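Local coordinates for protein ppBat (Bacteroides thetaiotaomicron VPI-5482, PDB 3CNE) that binds flavin derivatives such as lumichrome, riboflavin, FMN and FAD as a homodimer and may serve as a flavin store, at residues K3-L8 with A69-C74. Numbering follows the deposited sequence.
With ZN (zinc ion), chain E.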
loop_
_atom_site.group_PDB
_atom_site.type_symbol
_atom_site.label_atom_id
_atom_site.label_comp_id
_atom_site.label_asym_id
_atom_site.label_seq_id
_atom_site.Cartn_x
_atom_site.Cartn_y
_atom_site.Cartn_z
ATOM N N LYS A 3 15.484 -12.096 12.706
ATOM C CA LYS A 3 14.460 -12.844 11.978
ATOM C C LYS A 3 14.359 -12.384 10.522
ATOM O O LYS A 3 14.588 -11.216 10.206
ATOM C CB LYS A 3 13.105 -12.711 12.678
ATOM C CG LYS A 3 13.136 -12.964 14.191
ATOM C CD LYS A 3 13.468 -14.405 14.528
ATOM C CE LYS A 3 13.075 -14.712 15.970
ATOM N NZ LYS A 3 11.606 -14.508 16.170
ATOM N N LYS A 4 14.049 -13.314 9.633
ATOM C CA LYS A 4 13.921 -12.979 8.220
ATOM C C LYS A 4 12.555 -13.440 7.691
ATOM O O LYS A 4 12.112 -14.525 8.020
ATOM C CB LYS A 4 15.068 -13.593 7.428
ATOM C CG LYS A 4 16.432 -13.241 8.009
ATOM C CD LYS A 4 17.563 -13.502 7.029
ATOM C CE LYS A 4 18.926 -13.302 7.707
ATOM N NZ LYS A 4 20.041 -13.417 6.707
ATOM N N VAL A 5 11.902 -12.590 6.896
ATOM C CA VAL A 5 10.550 -12.852 6.387
ATOM C C VAL A 5 10.618 -13.044 4.884
ATOM O O VAL A 5 11.192 -12.213 4.171
ATOM C CB VAL A 5 9.567 -11.652 6.678
ATOM C CG1 VAL A 5 8.158 -11.997 6.279
ATOM C CG2 VAL A 5 9.614 -11.244 8.150
ATOM N N ALA A 6 10.047 -14.134 4.390
ATOM C CA ALA A 6 9.828 -14.247 2.962
ATOM C C ALA A 6 8.425 -13.749 2.681
ATOM O O ALA A 6 7.435 -14.294 3.188
ATOM C CB ALA A 6 10.012 -15.694 2.478
ATOM N N VAL A 7 8.345 -12.685 1.879
ATOM C CA VAL A 7 7.081 -12.131 1.455
ATOM C C VAL A 7 6.723 -12.633 0.047
ATOM O O VAL A 7 7.501 -12.470 -0.896
ATOM C CB VAL A 7 7.132 -10.589 1.478
ATOM C CG1 VAL A 7 5.781 -9.999 1.098
ATOM C CG2 VAL A 7 7.545 -10.108 2.887
ATOM N N LEU A 8 5.527 -13.207 -0.090
ATOM C CA LEU A 8 5.062 -13.678 -1.393
ATOM C C LEU A 8 4.038 -12.727 -1.954
ATOM O O LEU A 8 2.990 -12.499 -1.326
ATOM C CB LEU A 8 4.464 -15.075 -1.277
ATOM C CG LEU A 8 5.254 -16.161 -0.540
ATOM C CD1 LEU A 8 4.470 -17.477 -0.587
ATOM C CD2 LEU A 8 6.642 -16.360 -1.130
ATOM N N ALA A 69 9.703 -16.761 8.699
ATOM C CA ALA A 69 8.310 -16.369 8.525
ATOM C C ALA A 69 8.003 -16.282 7.046
ATOM O O ALA A 69 8.881 -15.978 6.249
ATOM C CB ALA A 69 8.024 -15.016 9.193
ATOM N N LEU A 70 6.747 -16.570 6.710
ATOM C CA LEU A 70 6.206 -16.353 5.382
ATOM C C LEU A 70 5.022 -15.408 5.506
ATOM O O LEU A 70 4.158 -15.595 6.375
ATOM C CB LEU A 70 5.770 -17.673 4.772
ATOM C CG LEU A 70 5.275 -17.750 3.318
ATOM C CD1 LEU A 70 5.423 -19.163 2.793
ATOM C CD2 LEU A 70 3.792 -17.380 3.250
ATOM N N VAL A 71 4.998 -14.386 4.646
ATOM C CA VAL A 71 3.810 -13.550 4.450
ATOM C C VAL A 71 3.181 -13.885 3.092
ATOM O O VAL A 71 3.872 -13.910 2.074
ATOM C CB VAL A 71 4.124 -12.024 4.486
ATOM C CG1 VAL A 71 2.950 -11.227 4.043
ATOM C CG2 VAL A 71 4.540 -11.584 5.911
ATOM N N PHE A 72 1.886 -14.184 3.086
ATOM C CA PHE A 72 1.174 -14.345 1.820
ATOM C C PHE A 72 0.345 -13.093 1.577
ATOM O O PHE A 72 -0.646 -12.831 2.277
ATOM C CB PHE A 72 0.255 -15.568 1.781
ATOM C CG PHE A 72 -0.422 -15.730 0.438
ATOM C CD1 PHE A 72 0.262 -16.321 -0.630
ATOM C CD2 PHE A 72 -1.692 -15.217 0.215
ATOM C CE1 PHE A 72 -0.341 -16.432 -1.927
ATOM C CE2 PHE A 72 -2.306 -15.347 -1.041
ATOM C CZ PHE A 72 -1.618 -15.949 -2.110
ATOM N N SER A 73 0.761 -12.328 0.582
ATOM C CA SER A 73 0.122 -11.052 0.298
ATOM C C SER A 73 -0.820 -11.242 -0.900
ATOM O O SER A 73 -0.394 -11.441 -2.040
ATOM C CB SER A 73 1.186 -9.977 0.049
ATOM O OG SER A 73 0.681 -8.680 0.330
ATOM N N CYS A 74 -2.112 -11.200 -0.604
ATOM C CA CYS A 74 -3.124 -11.621 -1.520
ATOM C C CYS A 74 -3.402 -10.539 -2.602
ATOM O O CYS A 74 -2.985 -9.394 -2.485
ATOM C CB CYS A 74 -4.375 -11.913 -0.699
ATOM S SG CYS A 74 -5.641 -12.884 -1.522
HETATM ZN ZN ZN E . -7.604 -11.714 -1.748
#
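Ala6 O is held by one hydrogen bond, from Val71 N (2.8 Å, 165° at the hydrogen, in the carbonyl plane), and one weaker C-H...O contact, from Leu70 CA at 3.3 Å. Leu8 N bonds almost straight to Val71 O, nearly along the C=O axis. Ala6 N to Ala69 O and Ser73 N to Leu8 O complete the parallel pairing; Ala69 N to Lys4 O is weak. On one face, the Val5 and Val71 side chains cross obliquely, Val5 CG1 (anti to its N) meeting Val71 CG2 at 3.7 Å. On the other, Leu8 CG sits beside its backbone N (chi1 -49°) and the extended second torsion (chi2 -179°) carries CD1 to 3.9 Å from both Leu70 CD1 and Leu70 CD2, the side chains near a right angle, and to the Phe72 ring edge. An alanine at Leu8, lacking CG and both methyls, would probably loosen this face, the contacts with Leu70 and Phe72 going with CD1. Past the strand end, Cys74 SG binds the structural zinc (2.3 Å), as does Cys111. The pair is central in the DJ-1/PfpI sheet, between strands 31-36 and 106-110, with helix 88-102 on the Leu8 face and helix 15-27 on the Val7 face.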